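Local coordinates for luciferase (PDB 1VPR), which catalyses the oxygen-dependent oxidation of an open tetrapyrrole luciferin that gives off blue light, here as one of three homologous luciferase domains, at residues 144-149 against 270-275; 238-243 against 262-267. All blocks are in the same frame, centred on the assembly; numbering follows the deposited sequence.

Contact 1 (144-149 against 270-275)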
ATOM      1  N   PRO A 144     -10.429  -9.471  13.885  1.00 17.46           N
ATOM      2  CA  PRO A 144     -10.984 -10.676  13.278  1.00 20.45           C
ATOM      3  C   PRO A 144     -10.238 -10.981  11.976  1.00 19.30           C
ATOM      4  O   PRO A 144      -9.927 -10.061  11.228  1.00 17.28           O
ATOM      5  CB  PRO A 144     -12.447 -10.285  12.988  1.00 20.60           C
ATOM      6  CG  PRO A 144     -12.759  -9.281  14.047  1.00 18.96           C
ATOM      7  CD  PRO A 144     -11.471  -8.445  14.052  1.00 18.45           C
ATOM      8  N   TRP A 145      -9.919 -12.250  11.723  1.00 18.03           N
ATOM      9  CA  TRP A 145      -9.305 -12.620  10.448  1.00 17.20           C
ATOM     10  C   TRP A 145     -10.519 -12.707   9.513  1.00 18.42           C
ATOM     11  O   TRP A 145     -11.599 -13.128   9.944  1.00 19.04           O
ATOM     12  CB  TRP A 145      -8.636 -13.992  10.527  1.00 17.21           C
ATOM     13  CG  TRP A 145      -7.323 -14.000  11.287  1.00 17.99           C
ATOM     14  CD1 TRP A 145      -7.145 -14.250  12.618  1.00 19.02           C
ATOM     15  CD2 TRP A 145      -6.017 -13.752  10.744  1.00 15.25           C
ATOM     16  NE1 TRP A 145      -5.808 -14.179  12.938  1.00 18.24           N
ATOM     17  CE2 TRP A 145      -5.096 -13.870  11.807  1.00 16.36           C
ATOM     18  CE3 TRP A 145      -5.540 -13.438   9.463  1.00 16.91           C
ATOM     19  CZ2 TRP A 145      -3.713 -13.685  11.632  1.00 16.56           C
ATOM     20  CZ3 TRP A 145      -4.162 -13.256   9.280  1.00 14.66           C
ATOM     21  CH2 TRP A 145      -3.264 -13.380  10.357  1.00 15.09           C
ATOM     22  N   PRO A 146     -10.385 -12.286   8.240  1.00 18.83           N
ATOM     23  CA  PRO A 146     -11.551 -12.370   7.350  1.00 16.94           C
ATOM     24  C   PRO A 146     -11.834 -13.763   6.820  1.00 18.59           C
ATOM     25  O   PRO A 146     -10.969 -14.388   6.206  1.00 17.07           O
ATOM     26  CB  PRO A 146     -11.206 -11.384   6.234  1.00 15.65           C
ATOM     27  CG  PRO A 146      -9.700 -11.493   6.146  1.00 14.22           C
ATOM     28  CD  PRO A 146      -9.292 -11.506   7.615  1.00 18.28           C
ATOM     29  N   ALA A 147     -13.048 -14.255   7.060  1.00 20.36           N
ATOM     30  CA  ALA A 147     -13.469 -15.574   6.580  1.00 20.30           C
ATOM     31  C   ALA A 147     -13.053 -15.779   5.124  1.00 20.01           C
ATOM     32  O   ALA A 147     -13.206 -14.866   4.309  1.00 19.48           O
ATOM     33  CB  ALA A 147     -15.014 -15.702   6.684  1.00 19.41           C
ATOM     34  N   GLY A 148     -12.541 -16.966   4.795  1.00 19.75           N
ATOM     35  CA  GLY A 148     -12.141 -17.235   3.415  1.00 18.78           C
ATOM     36  C   GLY A 148     -10.690 -16.909   3.091  1.00 20.02           C
ATOM     37  O   GLY A 148     -10.237 -17.133   1.968  1.00 18.17           O
ATOM     38  N   LEU A 149      -9.947 -16.370   4.052  1.00 19.40           N
ATOM     39  CA  LEU A 149      -8.544 -16.079   3.779  1.00 19.60           C
ATOM     40  C   LEU A 149      -7.767 -17.388   3.805  1.00 20.45           C
ATOM     41  O   LEU A 149      -7.870 -18.153   4.757  1.00 20.35           O
ATOM     42  CB  LEU A 149      -7.963 -15.123   4.834  1.00 16.77           C
ATOM     43  CG  LEU A 149      -6.497 -14.720   4.617  1.00 17.03           C
ATOM     44  CD1 LEU A 149      -6.393 -13.810   3.402  1.00 15.88           C
ATOM     45  CD2 LEU A 149      -5.962 -14.013   5.867  1.00 16.48           C
ATOM     46  N   GLY A 270     -13.202   1.127  10.979  1.00 17.09           N
ATOM     47  CA  GLY A 270     -13.585  -0.218  11.385  1.00 19.29           C
ATOM     48  C   GLY A 270     -13.847  -1.121  10.196  1.00 21.85           C
ATOM     49  O   GLY A 270     -14.384  -2.232  10.352  1.00 23.74           O
ATOM     50  N   ARG A 271     -13.466  -0.668   9.001  1.00 20.64           N
ATOM     51  CA  ARG A 271     -13.692  -1.464   7.784  1.00 20.74           C
ATOM     52  C   ARG A 271     -12.516  -2.384   7.433  1.00 18.96           C
ATOM     53  O   ARG A 271     -11.356  -2.014   7.618  1.00 17.32           O
ATOM     54  CB  ARG A 271     -13.973  -0.534   6.600  1.00 21.73           C
ATOM     55  CG  ARG A 271     -15.293   0.208   6.683  1.00 21.76           C
ATOM     56  CD  ARG A 271     -15.502   1.039   5.421  1.00 22.36           C
ATOM     57  NE  ARG A 271     -14.484   2.076   5.286  1.00 20.38           N
ATOM     58  CZ  ARG A 271     -14.323   2.812   4.187  1.00 22.20           C
ATOM     59  NH1 ARG A 271     -13.374   3.746   4.126  1.00 21.11           N
ATOM     60  NH2 ARG A 271     -15.114   2.605   3.140  1.00 22.34           N
ATOM     61  N   CYS A 272     -12.824  -3.583   6.940  1.00 17.97           N
ATOM     62  CA  CYS A 272     -11.796  -4.552   6.544  1.00 18.00           C
ATOM     63  C   CYS A 272     -11.753  -4.578   5.015  1.00 19.93           C
ATOM     64  O   CYS A 272     -12.678  -5.098   4.384  1.00 19.34           O
ATOM     65  CB  CYS A 272     -12.158  -5.960   7.062  1.00 19.29           C
ATOM     66  SG  CYS A 272     -10.920  -7.274   6.713  1.00 18.50           S
ATOM     67  N   PHE A 273     -10.714  -3.987   4.419  1.00 16.62           N
ATOM     68  CA  PHE A 273     -10.574  -3.991   2.960  1.00 15.08           C
ATOM     69  C   PHE A 273      -9.953  -5.321   2.592  1.00 15.43           C
ATOM     70  O   PHE A 273      -8.964  -5.747   3.191  1.00 13.73           O
ATOM     71  CB  PHE A 273      -9.640  -2.859   2.474  1.00 16.38           C
ATOM     72  CG  PHE A 273     -10.243  -1.478   2.554  1.00 15.69           C
ATOM     73  CD1 PHE A 273     -10.356  -0.825   3.770  1.00 16.99           C
ATOM     74  CD2 PHE A 273     -10.692  -0.834   1.399  1.00 16.71           C
ATOM     75  CE1 PHE A 273     -10.902   0.446   3.855  1.00 15.53           C
ATOM     76  CE2 PHE A 273     -11.242   0.442   1.461  1.00 15.49           C
ATOM     77  CZ  PHE A 273     -11.350   1.091   2.696  1.00 16.71           C
ATOM     78  N   ARG A 274     -10.504  -5.989   1.595  1.00 13.54           N
ATOM     79  CA  ARG A 274      -9.947  -7.268   1.215  1.00 13.73           C
ATOM     80  C   ARG A 274      -9.291  -7.063  -0.125  1.00 12.17           C
ATOM     81  O   ARG A 274      -9.767  -6.282  -0.937  1.00 13.67           O
ATOM     82  CB  ARG A 274     -11.045  -8.321   1.227  1.00 11.96           C
ATOM     83  CG  ARG A 274     -11.460  -8.672   2.664  1.00 15.90           C
ATOM     84  CD  ARG A 274     -12.646  -9.645   2.698  1.00 16.43           C
ATOM     85  NE  ARG A 274     -13.795  -9.033   2.049  1.00 18.08           N
ATOM     86  CZ  ARG A 274     -14.900  -9.689   1.726  1.00 19.12           C
ATOM     87  NH1 ARG A 274     -14.995 -10.987   2.007  1.00 19.69           N
ATOM     88  NH2 ARG A 274     -15.882  -9.057   1.089  1.00 17.51           N
ATOM     89  N   ILE A 275      -8.198  -7.773  -0.376  1.00 13.53           N
ATOM     90  CA  ILE A 275      -7.434  -7.478  -1.581  1.00 12.35           C
ATOM     91  C   ILE A 275      -6.616  -8.617  -2.146  1.00 12.82           C
ATOM     92  O   ILE A 275      -6.278  -9.563  -1.428  1.00 15.50           O
ATOM     93  CB  ILE A 275      -6.494  -6.278  -1.227  1.00 13.84           C
ATOM     94  CG1 ILE A 275      -5.609  -5.863  -2.409  1.00 12.48           C
ATOM     95  CG2 ILE A 275      -5.589  -6.670  -0.022  1.00 14.19           C
ATOM     96  CD1 ILE A 275      -4.733  -4.656  -2.038  1.00 14.98           C
TER
HETATM   97  O   HOH W   1     -14.183 -12.330   4.385  1.00 21.10           O

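Contact 2 (238-243 against 262-267)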
ATOM      1  N   PHE A 238       1.342  -6.403   9.649  1.00 12.21           N
ATOM      2  CA  PHE A 238       2.257  -5.292   9.578  1.00 13.54           C
ATOM      3  C   PHE A 238       1.396  -4.057   9.674  1.00 12.58           C
ATOM      4  O   PHE A 238       0.183  -4.089   9.454  1.00 14.20           O
ATOM      5  CB  PHE A 238       3.185  -5.328   8.335  1.00 12.27           C
ATOM      6  CG  PHE A 238       2.480  -5.274   7.008  1.00 13.39           C
ATOM      7  CD1 PHE A 238       2.454  -4.095   6.275  1.00 10.85           C
ATOM      8  CD2 PHE A 238       1.910  -6.420   6.463  1.00 10.44           C
ATOM      9  CE1 PHE A 238       1.868  -4.056   4.998  1.00 12.47           C
ATOM     10  CE2 PHE A 238       1.332  -6.397   5.204  1.00 10.21           C
ATOM     11  CZ  PHE A 238       1.313  -5.205   4.463  1.00 12.31           C
ATOM     12  N   TYR A 239       2.027  -2.965  10.035  1.00 14.82           N
ATOM     13  CA  TYR A 239       1.337  -1.717  10.254  1.00 12.71           C
ATOM     14  C   TYR A 239       1.647  -0.715   9.137  1.00 14.57           C
ATOM     15  O   TYR A 239       2.813  -0.505   8.795  1.00 13.94           O
ATOM     16  CB  TYR A 239       1.801  -1.177  11.608  1.00 14.56           C
ATOM     17  CG  TYR A 239       1.456   0.274  11.872  1.00 15.25           C
ATOM     18  CD1 TYR A 239       0.156   0.737  11.688  1.00 17.20           C
ATOM     19  CD2 TYR A 239       2.432   1.179  12.314  1.00 15.15           C
ATOM     20  CE1 TYR A 239      -0.187   2.066  11.940  1.00 17.34           C
ATOM     21  CE2 TYR A 239       2.107   2.516  12.563  1.00 17.28           C
ATOM     22  CZ  TYR A 239       0.785   2.947  12.376  1.00 16.98           C
ATOM     23  OH  TYR A 239       0.411   4.242  12.664  1.00 17.86           O
ATOM     24  N   GLU A 240       0.602  -0.127   8.566  1.00 15.73           N
ATOM     25  CA  GLU A 240       0.774   0.872   7.526  1.00 15.10           C
ATOM     26  C   GLU A 240       0.277   2.256   7.945  1.00 16.20           C
ATOM     27  O   GLU A 240      -0.926   2.512   7.933  1.00 16.80           O
ATOM     28  CB  GLU A 240       0.034   0.466   6.247  1.00 18.04           C
ATOM     29  CG  GLU A 240       0.662  -0.693   5.488  1.00 15.99           C
ATOM     30  CD  GLU A 240       1.789  -0.240   4.561  1.00 19.42           C
ATOM     31  OE1 GLU A 240       2.468   0.777   4.864  1.00 18.21           O
ATOM     32  OE2 GLU A 240       2.000  -0.926   3.536  1.00 17.67           O
ATOM     33  N   PRO A 241       1.180   3.145   8.389  1.00 14.29           N
ATOM     34  CA  PRO A 241       0.691   4.484   8.751  1.00 15.07           C
ATOM     35  C   PRO A 241       0.477   5.206   7.417  1.00 15.86           C
ATOM     36  O   PRO A 241       1.282   5.048   6.490  1.00 17.59           O
ATOM     37  CB  PRO A 241       1.850   5.088   9.544  1.00 13.42           C
ATOM     38  CG  PRO A 241       3.057   4.287   9.093  1.00 14.29           C
ATOM     39  CD  PRO A 241       2.504   2.892   8.979  1.00 12.67           C
ATOM     40  N   LEU A 242      -0.589   5.993   7.314  1.00 15.91           N
ATOM     41  CA  LEU A 242      -0.911   6.687   6.072  1.00 14.77           C
ATOM     42  C   LEU A 242      -0.688   8.190   6.153  1.00 16.41           C
ATOM     43  O   LEU A 242      -0.840   8.807   7.229  1.00 17.84           O
ATOM     44  CB  LEU A 242      -2.369   6.429   5.707  1.00 14.07           C
ATOM     45  CG  LEU A 242      -2.825   4.970   5.752  1.00 15.69           C
ATOM     46  CD1 LEU A 242      -4.317   4.912   5.453  1.00 14.97           C
ATOM     47  CD2 LEU A 242      -2.021   4.129   4.773  1.00 16.66           C
ATOM     48  N   VAL A 243      -0.338   8.774   5.011  1.00 16.69           N
ATOM     49  CA  VAL A 243      -0.114  10.206   4.902  1.00 19.28           C
ATOM     50  C   VAL A 243      -1.413  10.941   5.235  1.00 21.18           C
ATOM     51  O   VAL A 243      -1.383  12.110   5.662  1.00 19.64           O
ATOM     52  CB  VAL A 243       0.321  10.585   3.472  1.00 21.30           C
ATOM     53  CG1 VAL A 243       0.267  12.096   3.281  1.00 22.97           C
ATOM     54  CG2 VAL A 243       1.731  10.069   3.210  1.00 20.04           C
ATOM     55  N   GLY A 262      -4.870 -10.806   0.616  1.00 10.20           N
ATOM     56  CA  GLY A 262      -4.718 -10.213   1.938  1.00 12.10           C
ATOM     57  C   GLY A 262      -5.871  -9.328   2.332  1.00 10.78           C
ATOM     58  O   GLY A 262      -6.935  -9.333   1.702  1.00 13.10           O
ATOM     59  N   PHE A 263      -5.676  -8.560   3.379  1.00 12.52           N
ATOM     60  CA  PHE A 263      -6.729  -7.670   3.837  1.00 12.96           C
ATOM     61  C   PHE A 263      -6.055  -6.608   4.671  1.00 14.35           C
ATOM     62  O   PHE A 263      -4.933  -6.821   5.154  1.00 13.24           O
ATOM     63  CB  PHE A 263      -7.721  -8.428   4.725  1.00 13.07           C
ATOM     64  CG  PHE A 263      -7.108  -8.965   5.966  1.00 14.10           C
ATOM     65  CD1 PHE A 263      -6.398 -10.174   5.945  1.00 12.82           C
ATOM     66  CD2 PHE A 263      -7.196  -8.253   7.161  1.00 13.94           C
ATOM     67  CE1 PHE A 263      -5.793 -10.655   7.095  1.00 12.42           C
ATOM     68  CE2 PHE A 263      -6.583  -8.732   8.322  1.00 13.50           C
ATOM     69  CZ  PHE A 263      -5.893  -9.918   8.292  1.00 12.67           C
ATOM     70  N   PHE A 264      -6.733  -5.474   4.845  1.00 14.23           N
ATOM     71  CA  PHE A 264      -6.207  -4.386   5.656  1.00 14.53           C
ATOM     72  C   PHE A 264      -7.343  -3.801   6.460  1.00 14.89           C
ATOM     73  O   PHE A 264      -8.360  -3.435   5.896  1.00 13.69           O
ATOM     74  CB  PHE A 264      -5.602  -3.264   4.799  1.00 13.39           C
ATOM     75  CG  PHE A 264      -4.339  -3.649   4.110  1.00 15.74           C
ATOM     76  CD1 PHE A 264      -4.371  -4.322   2.905  1.00 16.16           C
ATOM     77  CD2 PHE A 264      -3.111  -3.425   4.723  1.00 15.81           C
ATOM     78  CE1 PHE A 264      -3.199  -4.786   2.318  1.00 16.97           C
ATOM     79  CE2 PHE A 264      -1.938  -3.879   4.142  1.00 15.90           C
ATOM     80  CZ  PHE A 264      -1.979  -4.565   2.942  1.00 17.25           C
ATOM     81  N   TRP A 265      -7.152  -3.718   7.771  1.00 14.10           N
ATOM     82  CA  TRP A 265      -8.139  -3.134   8.665  1.00 16.15           C
ATOM     83  C   TRP A 265      -7.845  -1.654   8.758  1.00 15.75           C
ATOM     84  O   TRP A 265      -6.771  -1.271   9.213  1.00 16.51           O
ATOM     85  CB  TRP A 265      -8.031  -3.724  10.067  1.00 15.31           C
ATOM     86  CG  TRP A 265      -8.722  -5.036  10.238  1.00 17.15           C
ATOM     87  CD1 TRP A 265      -8.144  -6.268  10.285  1.00 14.56           C
ATOM     88  CD2 TRP A 265     -10.136  -5.246  10.396  1.00 17.22           C
ATOM     89  NE1 TRP A 265      -9.107  -7.244  10.458  1.00 16.95           N
ATOM     90  CE2 TRP A 265     -10.338  -6.642  10.534  1.00 17.91           C
ATOM     91  CE3 TRP A 265     -11.247  -4.396  10.437  1.00 19.03           C
ATOM     92  CZ2 TRP A 265     -11.609  -7.202  10.714  1.00 15.44           C
ATOM     93  CZ3 TRP A 265     -12.524  -4.962  10.615  1.00 19.06           C
ATOM     94  CH2 TRP A 265     -12.683  -6.345  10.752  1.00 18.41           C
ATOM     95  N   GLU A 266      -8.793  -0.829   8.324  1.00 15.06           N
ATOM     96  CA  GLU A 266      -8.648   0.629   8.386  1.00 15.76           C
ATOM     97  C   GLU A 266      -9.251   0.962   9.751  1.00 17.55           C
ATOM     98  O   GLU A 266     -10.482   1.004   9.917  1.00 18.80           O
ATOM     99  CB  GLU A 266      -9.448   1.268   7.249  1.00 14.82           C
ATOM    100  CG  GLU A 266      -9.388   2.789   7.174  1.00 16.46           C
ATOM    101  CD  GLU A 266     -10.224   3.318   6.019  1.00 17.18           C
ATOM    102  OE1 GLU A 266     -11.470   3.206   6.110  1.00 16.04           O
ATOM    103  OE2 GLU A 266      -9.635   3.819   5.019  1.00 14.78           O
HETATM  104  N   MSE A 267      -8.371   1.194  10.725  1.00 17.95           N
HETATM  105  CA  MSE A 267      -8.778   1.409  12.094  1.00 16.95           C
HETATM  106  C   MSE A 267      -9.735   2.555  12.390  1.00 19.40           C
HETATM  107  O   MSE A 267     -10.594   2.426  13.257  1.00 19.58           O
HETATM  108  CB  MSE A 267      -7.539   1.517  12.981  1.00 18.59           C
HETATM  109  CG  MSE A 267      -6.596   0.301  12.922  1.00 12.18           C
HETATM  110 SE   MSE A 267      -7.528  -1.360  13.255  1.00 21.89          SE
HETATM  111  CE  MSE A 267      -8.434  -0.837  14.895  1.00 16.25           C
TER

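Contact 1 (144-149 against 270-275)
Pro-146 sets its CB against the side chains of Cys-272 and Arg-274, alternate residues on the same face of strand 271-282. Arg-274 can be followed from root to tip. Its CB carries CG anti to the carbonyl carbon (chi1 -72°), which sends the chain toward the 144-149 loop. CG approaches Pro-146 CB at 4.5 Å, and CD closes on the same carbon at 4.2 Å. A bend at chi3 then turns the guanidinium away from the proline. On that group, NH1 gives a weak 2.8 Å bond to a water, and the water donates to Ala-147 O at 2.7 Å, so the arginine reaches the loop backbone through a bridge. NH1 also binds Asp-113 O, while NH2 bonds to Phe-111 O and forms a salt bridge with Glu-293; Phe-108 adds a cation-pi contact. Several polar partners and an aromatic ring thus hold this buried cationic group, and its charge is probably well compensated.

Cys-272 meets the same proline carbon: its SG lies 4.1 Å from Pro-146 CB, an apolar contact. Beyond the two segments, Pro-146 also rests on Phe-263 of strand 259-266, and Pro-144 O accepts a bond from Trp-265 NE1.

Pro-146 begins a type II beta turn that runs to Leu-149, closed by Leu-149 N to Pro-146 O at 3.1 Å. Gly-148 takes its third position with phi 91°, where a CB would press against the preceding carbonyl oxygen. Gly-270 and Arg-271 both face Glu-266 in a G1 beta bulge. A long irregular loop, its type II turn starting at Pro-146, thus packs on one face of the hairpin of strands 259-266 and 271-282, in the antiparallel barrel sheet of this calycin-type catalytic domain.

Contact 2 (238-243 against 262-267)
Chi1 of 61° in Phe-238 sets CG between the backbone N and the carbonyl carbon, and chi1 of -69° in Phe-264 sets it beside the backbone N; the two rings thereby meet over the strand that separates them. Strands 237-241 and 259-266 are next-but-one neighbours in the antiparallel meander of the calycin barrel, with 247-253 between them, so side chains alone make the contact. Phe-238 presents its far end: CZ touches Phe-264 CE2 at 3.5 Å and arrives at the edge of that ring, near its plane. The ring planes are turned 86° to each other, yet the approach is oblique, with centroids 5.6 Å apart. Glu-240 adds its aliphatic part, CG lying 4.3 Å from Phe-264 CE2.

Around the pair, Trp-232 stacks on Phe-238, His-200 meets Phe-264, and Ile-275 of the next strand packs on Phe-264. Though buried, the Glu-240 carboxylate is paired, OE2 making a salt bridge with Arg-230 NE. The same OE2 also lies in the plane of the Phe-238 ring at its edge, 3.5 Å from CE1.

Contacts 1 and 2 have centres 12 Å apart and both lie in the luciferase catalytic domain. Along the chain the order is 144-149, 238-243, 262-267, 270-275, so contact 2 falls wholly between the two halves of contact 1. Their later segments lie on the paired strands 259-266 and 271-282, consecutive in sequence and adjacent in the ten-stranded antiparallel sheet; Phe-264 N to Phe-273 O and Gly-262 N to Ile-275 O, each 2.8 Å, probably bond them directly. The shared hairpin thus carries the loop on one face and the aromatic cluster on the other, the latter probably directed into the barrel, where calycins generally hold their ligands.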